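PDB 1ZSO: uncharacterized protein from Plasmodium falciparum, which is of unknown function but may bind zinc. Local coordinates for residues Glu31-Ser41 / Gly111-Asn122. Numbering follows the deposited sequence.
Sequences EYLWIFNIRDS and GIELIDFFPSNN
With CG trans to the backbone N (chi1 170°), F117 swings its ring against F36 and W34, while F36, whose CG lies trans to its own carbonyl carbon (chi1 -72°), turns to meet it. F36 CE1 comes 3.5 Å from F117 CD1, the two rings inclined at 43°, and F117 CE1 touches the six-membered ring of W34 rim to rim. Over one face of F36 sits L114 CD1, 4.1 Å from the ring centroid, a CH-pi contact. Apolar side chains suit the buried surface around F36, F117 and L114, where F107 meets F36, and Y161 meets F117, edge-to-face.

The other face is mixed: N37 and D116 pair there, and the edge of the F118 ring borders the N37 amide. N37 ND2 gives a hydrogen bond of 3.0 Å to D116 OD2, reached on its anti side and close to the amide plane, while N37 OD1 takes the backbone NH of N49; an amide can thus serve both neighbouring strands. Toward Y32 and S120, the long tyrosine ring carries OH to S120 N (3.1 Å) and to a water shared with L33 O and F118 O. The short serine brings OG within 2.8 Å of N122 OD1, which also accepts from L33 N and so ties L33 to S120.

I115 and D116 both face N37, so N37 O accepts from both N atoms and the register shifts by one between N37 and I38: a classic beta bulge in an antiparallel sheet where 34-40 lies between 46-52 and 112-117.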
# COMPACT_ATOMS: atom_id res chain seq x y z
N GLU B 31 -0.08 -15.46 -1.49
CA GLU B 31 0.70 -14.83 -0.43
C GLU B 31 1.96 -14.14 -0.98
O GLU B 31 2.56 -13.33 -0.30
CB GLU B 31 1.11 -15.87 0.65
CG GLU B 31 -0.04 -16.73 1.24
CD GLU B 31 0.46 -17.89 2.16
OE1 GLU B 31 1.47 -17.70 2.89
OE2 GLU B 31 -0.18 -18.99 2.17
N TYR B 32 2.37 -14.44 -2.20
CA TYR B 32 3.62 -13.95 -2.68
C TYR B 32 3.71 -12.42 -2.51
O TYR B 32 2.78 -11.64 -2.86
CB TYR B 32 3.89 -14.37 -4.15
CG TYR B 32 5.26 -13.93 -4.59
CD1 TYR B 32 6.38 -14.64 -4.23
CD2 TYR B 32 5.45 -12.73 -5.26
CE1 TYR B 32 7.65 -14.20 -4.59
CE2 TYR B 32 6.69 -12.28 -5.60
CZ TYR B 32 7.80 -13.03 -5.28
OH TYR B 32 9.06 -12.57 -5.61
N LEU B 33 4.85 -12.00 -1.98
CA LEU B 33 5.10 -10.57 -1.74
C LEU B 33 5.81 -9.92 -2.91
O LEU B 33 7.03 -10.11 -3.07
CB LEU B 33 5.93 -10.37 -0.48
CG LEU B 33 5.91 -8.90 -0.11
CD1 LEU B 33 4.47 -8.51 0.15
CD2 LEU B 33 6.76 -8.61 1.11
N TRP B 34 5.08 -9.15 -3.72
CA TRP B 34 5.73 -8.40 -4.84
C TRP B 34 6.41 -7.16 -4.29
O TRP B 34 5.83 -6.44 -3.44
CB TRP B 34 4.73 -8.01 -5.93
CG TRP B 34 4.12 -9.17 -6.54
CD1 TRP B 34 2.93 -9.72 -6.23
CD2 TRP B 34 4.70 -10.01 -7.54
NE1 TRP B 34 2.70 -10.82 -7.01
CE2 TRP B 34 3.78 -11.02 -7.82
CE3 TRP B 34 5.89 -9.96 -8.27
CZ2 TRP B 34 4.04 -12.02 -8.76
CZ3 TRP B 34 6.15 -10.95 -9.18
CH2 TRP B 34 5.22 -11.95 -9.43
N ILE B 35 7.65 -6.95 -4.75
CA ILE B 35 8.55 -5.88 -4.28
C ILE B 35 9.17 -5.20 -5.51
O ILE B 35 9.68 -5.83 -6.45
CB ILE B 35 9.60 -6.43 -3.33
CG1 ILE B 35 8.91 -7.22 -2.21
CG2 ILE B 35 10.45 -5.31 -2.72
CD1 ILE B 35 9.81 -8.06 -1.41
N PHE B 36 9.08 -3.89 -5.54
CA PHE B 36 9.58 -3.16 -6.71
C PHE B 36 10.15 -1.86 -6.25
O PHE B 36 9.73 -1.32 -5.21
CB PHE B 36 8.45 -2.86 -7.69
CG PHE B 36 7.95 -4.06 -8.44
CD1 PHE B 36 8.65 -4.55 -9.51
CD2 PHE B 36 6.77 -4.69 -8.07
CE1 PHE B 36 8.20 -5.69 -10.20
CE2 PHE B 36 6.31 -5.80 -8.75
CZ PHE B 36 7.03 -6.30 -9.82
N ASN B 37 11.11 -1.38 -7.03
CA ASN B 37 11.34 0.02 -7.09
C ASN B 37 10.56 0.60 -8.28
O ASN B 37 10.62 0.10 -9.41
CB ASN B 37 12.80 0.36 -7.29
CG ASN B 37 13.68 -0.06 -6.14
OD1 ASN B 37 13.27 -0.25 -4.99
ND2 ASN B 37 14.97 -0.16 -6.45
N ILE B 38 9.83 1.68 -8.00
CA ILE B 38 9.03 2.37 -9.01
C ILE B 38 9.40 3.84 -9.22
O ILE B 38 10.14 4.45 -8.44
CB ILE B 38 7.55 2.29 -8.66
CG1 ILE B 38 7.30 3.08 -7.37
CG2 ILE B 38 7.15 0.77 -8.55
CD1 ILE B 38 5.83 3.45 -7.11
N ARG B 39 8.86 4.37 -10.31
CA ARG B 39 8.99 5.78 -10.65
C ARG B 39 7.66 6.34 -11.19
O ARG B 39 6.84 5.63 -11.80
CB ARG B 39 10.08 5.97 -11.70
CG ARG B 39 10.53 7.43 -11.91
CD ARG B 39 11.14 7.52 -13.27
NE ARG B 39 11.31 8.88 -13.75
CZ ARG B 39 12.47 9.53 -13.72
NH1 ARG B 39 13.55 8.95 -13.18
NH2 ARG B 39 12.54 10.78 -14.20
N ASP B 40 7.46 7.61 -10.92
CA ASP B 40 6.35 8.33 -11.49
C ASP B 40 6.54 8.42 -13.01
O ASP B 40 7.61 8.81 -13.49
CB ASP B 40 6.30 9.70 -10.82
CG ASP B 40 5.12 10.53 -11.22
OD1 ASP B 40 4.35 10.11 -12.13
OD2 ASP B 40 5.01 11.65 -10.65
N SER B 41 5.54 8.01 -13.76
CA SER B 41 5.62 8.03 -15.21
C SER B 41 5.54 9.44 -15.74
O SER B 41 5.89 9.70 -16.92
CB SER B 41 4.51 7.18 -15.82
OG SER B 41 3.24 7.67 -15.46
N GLY B 111 0.25 5.37 -14.47
CA GLY B 111 0.93 6.43 -13.76
C GLY B 111 2.18 5.97 -13.05
O GLY B 111 2.82 6.74 -12.31
N ILE B 112 2.59 4.75 -13.31
CA ILE B 112 3.71 4.16 -12.56
C ILE B 112 4.55 3.33 -13.55
O ILE B 112 3.99 2.63 -14.37
CB ILE B 112 3.23 3.22 -11.45
CG1 ILE B 112 2.71 3.99 -10.25
CG2 ILE B 112 4.35 2.29 -10.98
CD1 ILE B 112 1.87 3.12 -9.34
N GLU B 113 5.87 3.44 -13.43
CA GLU B 113 6.86 2.52 -14.08
C GLU B 113 7.57 1.60 -13.10
O GLU B 113 8.18 2.07 -12.14
CB GLU B 113 8.03 3.27 -14.69
CG GLU B 113 7.98 3.54 -16.10
CD GLU B 113 7.61 4.96 -16.31
OE1 GLU B 113 6.50 5.29 -15.86
OE2 GLU B 113 8.44 5.73 -16.87
N LEU B 114 7.52 0.30 -13.37
CA LEU B 114 8.25 -0.71 -12.63
C LEU B 114 9.69 -0.62 -13.06
O LEU B 114 9.96 -0.85 -14.21
CB LEU B 114 7.73 -2.12 -12.98
CG LEU B 114 6.23 -2.31 -12.70
CD1 LEU B 114 5.84 -3.79 -12.67
CD2 LEU B 114 5.89 -1.66 -11.39
N ILE B 115 10.61 -0.26 -12.15
CA ILE B 115 12.02 -0.09 -12.49
C ILE B 115 12.83 -1.38 -12.18
O ILE B 115 13.44 -2.01 -13.07
CB ILE B 115 12.62 1.16 -11.75
CG1 ILE B 115 11.87 2.43 -12.12
CG2 ILE B 115 14.06 1.36 -12.09
CD1 ILE B 115 11.97 2.83 -13.58
N ASP B 116 12.79 -1.77 -10.91
CA ASP B 116 13.57 -2.86 -10.38
C ASP B 116 12.62 -3.80 -9.67
O ASP B 116 11.79 -3.35 -8.92
CB ASP B 116 14.57 -2.36 -9.33
CG ASP B 116 15.59 -1.40 -9.90
OD1 ASP B 116 16.18 -1.73 -10.96
OD2 ASP B 116 15.83 -0.33 -9.28
N PHE B 117 12.80 -5.10 -9.89
CA PHE B 117 12.08 -6.16 -9.23
C PHE B 117 13.01 -6.83 -8.22
O PHE B 117 14.22 -6.97 -8.46
CB PHE B 117 11.68 -7.17 -10.29
CG PHE B 117 11.13 -8.43 -9.75
CD1 PHE B 117 10.00 -8.42 -8.97
CD2 PHE B 117 11.75 -9.63 -10.03
CE1 PHE B 117 9.49 -9.60 -8.44
CE2 PHE B 117 11.24 -10.81 -9.51
CZ PHE B 117 10.11 -10.80 -8.72
N PHE B 118 12.45 -7.22 -7.09
CA PHE B 118 13.17 -7.91 -6.06
C PHE B 118 12.48 -9.19 -5.69
O PHE B 118 11.50 -9.17 -5.02
CB PHE B 118 13.30 -7.04 -4.82
CG PHE B 118 14.04 -5.79 -5.08
CD1 PHE B 118 13.39 -4.70 -5.63
CD2 PHE B 118 15.41 -5.71 -4.85
CE1 PHE B 118 14.09 -3.53 -5.91
CE2 PHE B 118 16.10 -4.54 -5.11
CZ PHE B 118 15.42 -3.45 -5.67
N PRO B 119 13.03 -10.33 -6.10
CA PRO B 119 12.45 -11.60 -5.67
C PRO B 119 12.48 -11.69 -4.16
O PRO B 119 13.42 -11.20 -3.52
CB PRO B 119 13.38 -12.66 -6.29
CG PRO B 119 14.56 -11.96 -6.76
CD PRO B 119 14.20 -10.51 -6.96
N SER B 120 11.42 -12.26 -3.61
CA SER B 120 11.27 -12.29 -2.18
C SER B 120 11.60 -13.70 -1.72
O SER B 120 12.30 -14.43 -2.42
CB SER B 120 9.86 -11.83 -1.77
OG SER B 120 8.86 -12.72 -2.26
N ASN B 121 11.13 -14.09 -0.55
CA ASN B 121 11.38 -15.45 -0.08
C ASN B 121 10.12 -16.19 0.25
O ASN B 121 10.06 -16.91 1.23
CB ASN B 121 12.37 -15.44 1.10
CG ASN B 121 12.41 -14.12 1.82
OD1 ASN B 121 13.36 -13.33 1.64
ND2 ASN B 121 11.37 -13.84 2.61
N ASN B 122 9.09 -16.00 -0.56
CA ASN B 122 7.91 -16.85 -0.44
C ASN B 122 7.72 -17.66 -1.72
O ASN B 122 6.59 -17.92 -2.13
CB ASN B 122 6.55 -16.13 -0.11
CG ASN B 122 6.68 -14.67 0.34
OD1 ASN B 122 7.09 -13.78 -0.41
ND2 ASN B 122 6.17 -14.41 1.53
O HOH W 1 8.94 -9.67 -5.18
O HOH W 2 1.65 9.48 -12.52